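Local coordinates for possible flavin reductase (PDB 2R0X), which probably binds FMN and reduces flavins with NADPH, at residues T72-A75 and E76-S79; E92-N96 and A97-T101. All coordinates share one frame; numbering follows the deposited sequence. Where two conformers were deposited one is given.

Contact 1 (72-75 with 76-79) and contact 2 (92-96 with 97-101) come in series along the chain, the first closing before the second opens. Contact 1 is the bend from strand 67-72 of the large antiparallel sheet into helix 78-84; contact 2 is the bend from helix 90-94 into strand 99-100. The helices follow one another in the chain. The centres of the two contacts lie about 14 Å apart, and their nearest atoms about 6 Å apart, without touching. L109 of strand 108-109, which pairs with strand 99-100, meets side chains from both. Together they mark the exit from the main sheet and the return to strand structure within the flavin reductase-like domain.

Contact 1: T72-A75 and E76-S79; sequences TLTA and EQSS
L73 meets Q77 by van der Waals approach across the short bend between strand 67-72 and helix 78-84, just after T72, whose OG1 is hydrogen-bonded to H20: L73 CD2 lies 3.7 Å from Q77 OE1, and L73 CD1 lies 3.7 Å from Q77 O. T74 carries most of the polar contact. Its backbone N donates to Q77 OE1 at 2.9 Å with an N-H...O angle of 167°, a nearly straight bond in the carbonyl plane and on a lone pair. In return Q77 N donates to T74 O at 3.0 Å, closing the type I beta turn from T74 to Q77; here the donor stands 53° above the carbonyl plane, off the lone pairs. Q77 thus grips T74 with both main chain and side chain, its chain running extended beyond CG to bring the amide oxygen home. T74 OG1 sits between its own backbone N and carbonyl carbon (chi1 73°), from where it accepts E76 N at 3.2 Å and forms an ST turn. A75 CB has E76 OE2 3.8 Å away, because the E76 chain bends at chi2 and folds the carboxylate over the turn. One water bridges onward, donating to A75 O and accepting from S78 N. Q77 holds the N-cap position of helix 78-84. Beside the bend run strand 108-109, where L109 meets L73 and Q77, and strand 154-157, where S157 meets A75 and Y155 meets S78.

Contact 2: E92-N96 and A97-T101; sequences ERFSN and ASWTT. With SO4 (sulfate ion), chain H.
F94 O is the hub of this bend: A97 N donates to it at 3.3 Å, a weak bond that spans the type I beta turn from F94 to A97, between helix 90-94 and strand 99-100. The same oxygen receives W99 NE1 at 2.9 Å, in the carbonyl plane and on a lone pair, with an N-H...O angle of 148°. The carbonyl thus takes one good bond, from the indole, and one weak one, from A97 N, and the indole bond fixes how W99 is turned. The F94 ring is presented by its edge to the W99 face, with its centroid 4.6 Å from that of the six-membered ring and the planes at 52°, a tilted edge-to-face pair. F94 CD2 stands over the centre of the indole, 3.4 Å from W99 CE2. F84 makes a further edge-to-face pair with F94, and P107 touches both rings. Behind the turn, S95 OG donates to E92 O at 2.8 Å, and N96 ND2 reaches E92 OE2 at 3.0 Å from above the carboxylate plane. R93 leads away, its extended chain bringing NH1 within 3.0 Å and NH2 within 3.1 Å of O4 of the sulfate, a forked grip at the guanidinium edge; S86 O also accepts from R93 NH2. R57 NE and A58 N also bond the sulfate, which probably came from the crystallisation liquor; in this flavin reductase-like split barrel the cluster might take a phosphate, such as that of FMN, the family's likely cofactor.

Contact 1: T72-A75 and E76-S79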
loop_
_atom_site.group_PDB
_atom_site.type_symbol
_atom_site.label_atom_id
_atom_site.label_comp_id
_atom_site.label_asym_id
_atom_site.label_seq_id
_atom_site.Cartn_x
_atom_site.Cartn_y
_atom_site.Cartn_z
ATOM N N THR A 72 -1.938 12.899 -0.096
ATOM C CA THR A 72 -1.246 12.256 1.033
ATOM C C THR A 72 -1.090 13.267 2.165
ATOM O O THR A 72 -0.736 14.421 1.903
ATOM C CB THR A 72 0.110 11.742 0.555
ATOM O OG1 THR A 72 -0.061 10.889 -0.572
ATOM C CG2 THR A 72 0.854 10.980 1.704
ATOM N N LEU A 73 -1.433 12.872 3.382
ATOM C CA LEU A 73 -1.595 13.808 4.483
ATOM C C LEU A 73 -0.313 14.037 5.278
ATOM O O LEU A 73 0.484 13.122 5.498
ATOM C CB LEU A 73 -2.700 13.332 5.419
ATOM C CG LEU A 73 -4.098 13.179 4.823
ATOM C CD1 LEU A 73 -5.084 12.864 5.897
ATOM C CD2 LEU A 73 -4.532 14.387 4.001
ATOM N N THR A 74 -0.180 15.275 5.742
ATOM C CA THR A 74 0.862 15.625 6.700
ATOM C C THR A 74 0.428 15.207 8.103
ATOM O O THR A 74 -0.740 14.949 8.395
ATOM C CB THR A 74 1.171 17.131 6.751
ATOM O OG1 THR A 74 0.095 17.769 7.415
ATOM C CG2 THR A 74 1.409 17.748 5.352
ATOM N N ALA A 75 1.390 15.235 9.016
ATOM C CA ALA A 75 1.177 14.892 10.433
ATOM C C ALA A 75 0.182 15.809 11.078
ATOM O O ALA A 75 -0.376 15.442 12.112
ATOM C CB ALA A 75 2.509 14.906 11.196
ATOM N N GLU A 76 -0.032 17.003 10.503
ATOM C CA GLU A 76 -0.950 17.990 11.035
ATOM C C GLU A 76 -2.378 17.788 10.596
ATOM O O GLU A 76 -3.266 18.522 11.051
ATOM C CB GLU A 76 -0.493 19.395 10.628
ATOM C CG GLU A 76 0.811 19.836 11.276
ATOM C CD GLU A 76 2.045 19.138 10.736
ATOM O OE1 GLU A 76 2.219 18.970 9.518
ATOM O OE2 GLU A 76 2.892 18.714 11.559
ATOM N N GLN A 77 -2.657 16.811 9.729
ATOM C CA GLN A 77 -3.977 16.658 9.119
ATOM C C GLN A 77 -4.783 15.460 9.619
ATOM O O GLN A 77 -5.627 14.918 8.919
ATOM C CB GLN A 77 -3.815 16.620 7.587
ATOM C CG GLN A 77 -3.400 17.971 7.052
ATOM C CD GLN A 77 -3.073 17.977 5.573
ATOM O OE1 GLN A 77 -2.337 17.133 5.054
ATOM N NE2 GLN A 77 -3.551 19.015 4.855
ATOM N N SER A 78 -4.547 15.030 10.860
ATOM C CA SER A 78 -5.296 13.905 11.383
ATOM C C SER A 78 -6.790 14.171 11.588
ATOM O O SER A 78 -7.590 13.257 11.420
ATOM C CB SER A 78 -4.679 13.376 12.673
ATOM O OG SER A 78 -4.733 14.291 13.736
ATOM N N SER A 79 -7.207 15.393 11.954
ATOM C CA SER A 79 -8.646 15.678 12.038
ATOM C C SER A 79 -9.263 15.521 10.663
ATOM O O SER A 79 -10.309 14.908 10.525
ATOM C CB SER A 79 -8.934 17.061 12.652
ATOM O OG SER A 79 -10.312 17.394 12.618
HETATM O O HOH W 1 -2.779 16.013 13.134
#

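Contact 2: E92-N96 and A97-T101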
loop_
_atom_site.group_PDB
_atom_site.type_symbol
_atom_site.label_atom_id
_atom_site.label_comp_id
_atom_site.label_asym_id
_atom_site.label_seq_id
_atom_site.Cartn_x
_atom_site.Cartn_y
_atom_site.Cartn_z
ATOM N N GLU A 92 -19.876 19.424 4.160
ATOM C CA GLU A 92 -19.261 19.585 5.465
ATOM C C GLU A 92 -17.803 19.135 5.413
ATOM O O GLU A 92 -16.924 19.844 5.869
ATOM C CB GLU A 92 -20.016 18.868 6.575
ATOM C CG GLU A 92 -19.234 18.840 7.935
ATOM C CD GLU A 92 -18.803 20.221 8.513
ATOM O OE1 GLU A 92 -19.573 21.172 8.290
ATOM O OE2 GLU A 92 -17.708 20.335 9.198
ATOM N N ARG A 93 -17.537 17.967 4.826
ATOM C CA ARG A 93 -16.163 17.475 4.761
ATOM C C ARG A 93 -15.244 18.527 4.106
ATOM O O ARG A 93 -14.210 18.892 4.643
ATOM C CB ARG A 93 -16.065 16.165 4.002
ATOM C CG ARG A 93 -16.636 14.956 4.685
ATOM C CD ARG A 93 -16.482 13.728 3.779
ATOM N NE ARG A 93 -16.730 12.476 4.462
ATOM C CZ ARG A 93 -16.727 11.311 3.832
ATOM N NH1 ARG A 93 -16.578 11.255 2.534
ATOM N NH2 ARG A 93 -16.911 10.208 4.505
ATOM N N PHE A 94 -15.598 18.955 2.905
ATOM C CA PHE A 94 -14.697 19.812 2.118
ATOM C C PHE A 94 -14.515 21.169 2.789
ATOM O O PHE A 94 -13.455 21.810 2.639
ATOM C CB PHE A 94 -15.138 19.934 0.643
ATOM C CG PHE A 94 -14.730 18.724 -0.186
ATOM C CD1 PHE A 94 -15.487 17.560 -0.193
ATOM C CD2 PHE A 94 -13.526 18.709 -0.813
ATOM C CE1 PHE A 94 -15.062 16.442 -0.864
ATOM C CE2 PHE A 94 -13.086 17.612 -1.476
ATOM C CZ PHE A 94 -13.888 16.493 -1.536
ATOM N N SER A 95 -15.524 21.630 3.547
ATOM C CA SER A 95 -15.420 22.921 4.234
ATOM C C SER A 95 -14.251 23.025 5.218
ATOM O O SER A 95 -13.886 24.119 5.615
ATOM C CB SER A 95 -16.732 23.260 4.937
ATOM O OG SER A 95 -16.817 22.590 6.179
ATOM N N ASN A 96 -13.662 21.898 5.593
ATOM C CA ASN A 96 -12.634 21.829 6.610
ATOM C C ASN A 96 -11.205 21.992 6.112
ATOM O O ASN A 96 -10.258 21.813 6.877
ATOM C CB ASN A 96 -12.765 20.512 7.390
ATOM C CG ASN A 96 -13.865 20.563 8.355
ATOM O OD1 ASN A 96 -13.708 21.123 9.422
ATOM N ND2 ASN A 96 -15.005 19.965 7.999
ATOM N N ALA A 97 -11.036 22.289 4.833
ATOM C CA ALA A 97 -9.695 22.541 4.250
ATOM C C ALA A 97 -9.830 23.414 3.036
ATOM O O ALA A 97 -10.951 23.852 2.716
ATOM C CB ALA A 97 -9.018 21.191 3.869
ATOM N N SER A 98 -8.716 23.701 2.371
ATOM C CA SER A 98 -8.730 24.511 1.147
ATOM C C SER A 98 -8.339 23.627 -0.001
ATOM O O SER A 98 -7.454 22.775 0.135
ATOM C CB SER A 98 -7.767 25.680 1.283
ATOM O OG SER A 98 -7.777 26.511 0.135
ATOM N N TRP A 99 -8.991 23.813 -1.150
ATOM C CA TRP A 99 -8.851 22.923 -2.280
ATOM C C TRP A 99 -8.661 23.729 -3.569
ATOM O O TRP A 99 -9.261 24.782 -3.768
ATOM C CB TRP A 99 -10.097 22.040 -2.448
ATOM C CG TRP A 99 -10.458 21.334 -1.187
ATOM C CD1 TRP A 99 -11.198 21.843 -0.153
ATOM C CD2 TRP A 99 -10.082 20.011 -0.796
ATOM N NE1 TRP A 99 -11.318 20.940 0.862
ATOM C CE2 TRP A 99 -10.624 19.801 0.502
ATOM C CE3 TRP A 99 -9.364 18.976 -1.407
ATOM C CZ2 TRP A 99 -10.476 18.612 1.163
ATOM C CZ3 TRP A 99 -9.225 17.790 -0.732
ATOM C CH2 TRP A 99 -9.762 17.612 0.531
ATOM N N THR A 100 -7.904 23.134 -4.492
ATOM C CA THR A 100 -7.793 23.667 -5.856
ATOM C C THR A 100 -7.855 22.508 -6.850
ATOM O O THR A 100 -8.454 21.468 -6.537
ATOM C CB THR A 100 -6.522 24.517 -6.030
ATOM O OG1 THR A 100 -6.572 25.174 -7.300
ATOM C CG2 THR A 100 -5.266 23.685 -5.959
ATOM N N THR A 101 -7.327 22.689 -8.051
ATOM C CA THR A 101 -7.269 21.604 -9.016
ATOM C C THR A 101 -5.934 21.632 -9.701
ATOM O O THR A 101 -5.236 22.652 -9.694
ATOM C CB THR A 101 -8.423 21.644 -10.077
ATOM O OG1 THR A 101 -8.311 22.781 -10.925
ATOM C CG2 THR A 101 -9.816 21.563 -9.479
HETATM S S SO4 H . -17.907 7.845 1.716
HETATM O O1 SO4 H . -18.597 8.863 0.928
HETATM O O2 SO4 H . -17.867 6.616 1.029
HETATM O O3 SO4 H . -18.671 7.831 2.944
HETATM O O4 SO4 H . -16.565 8.326 2.058
#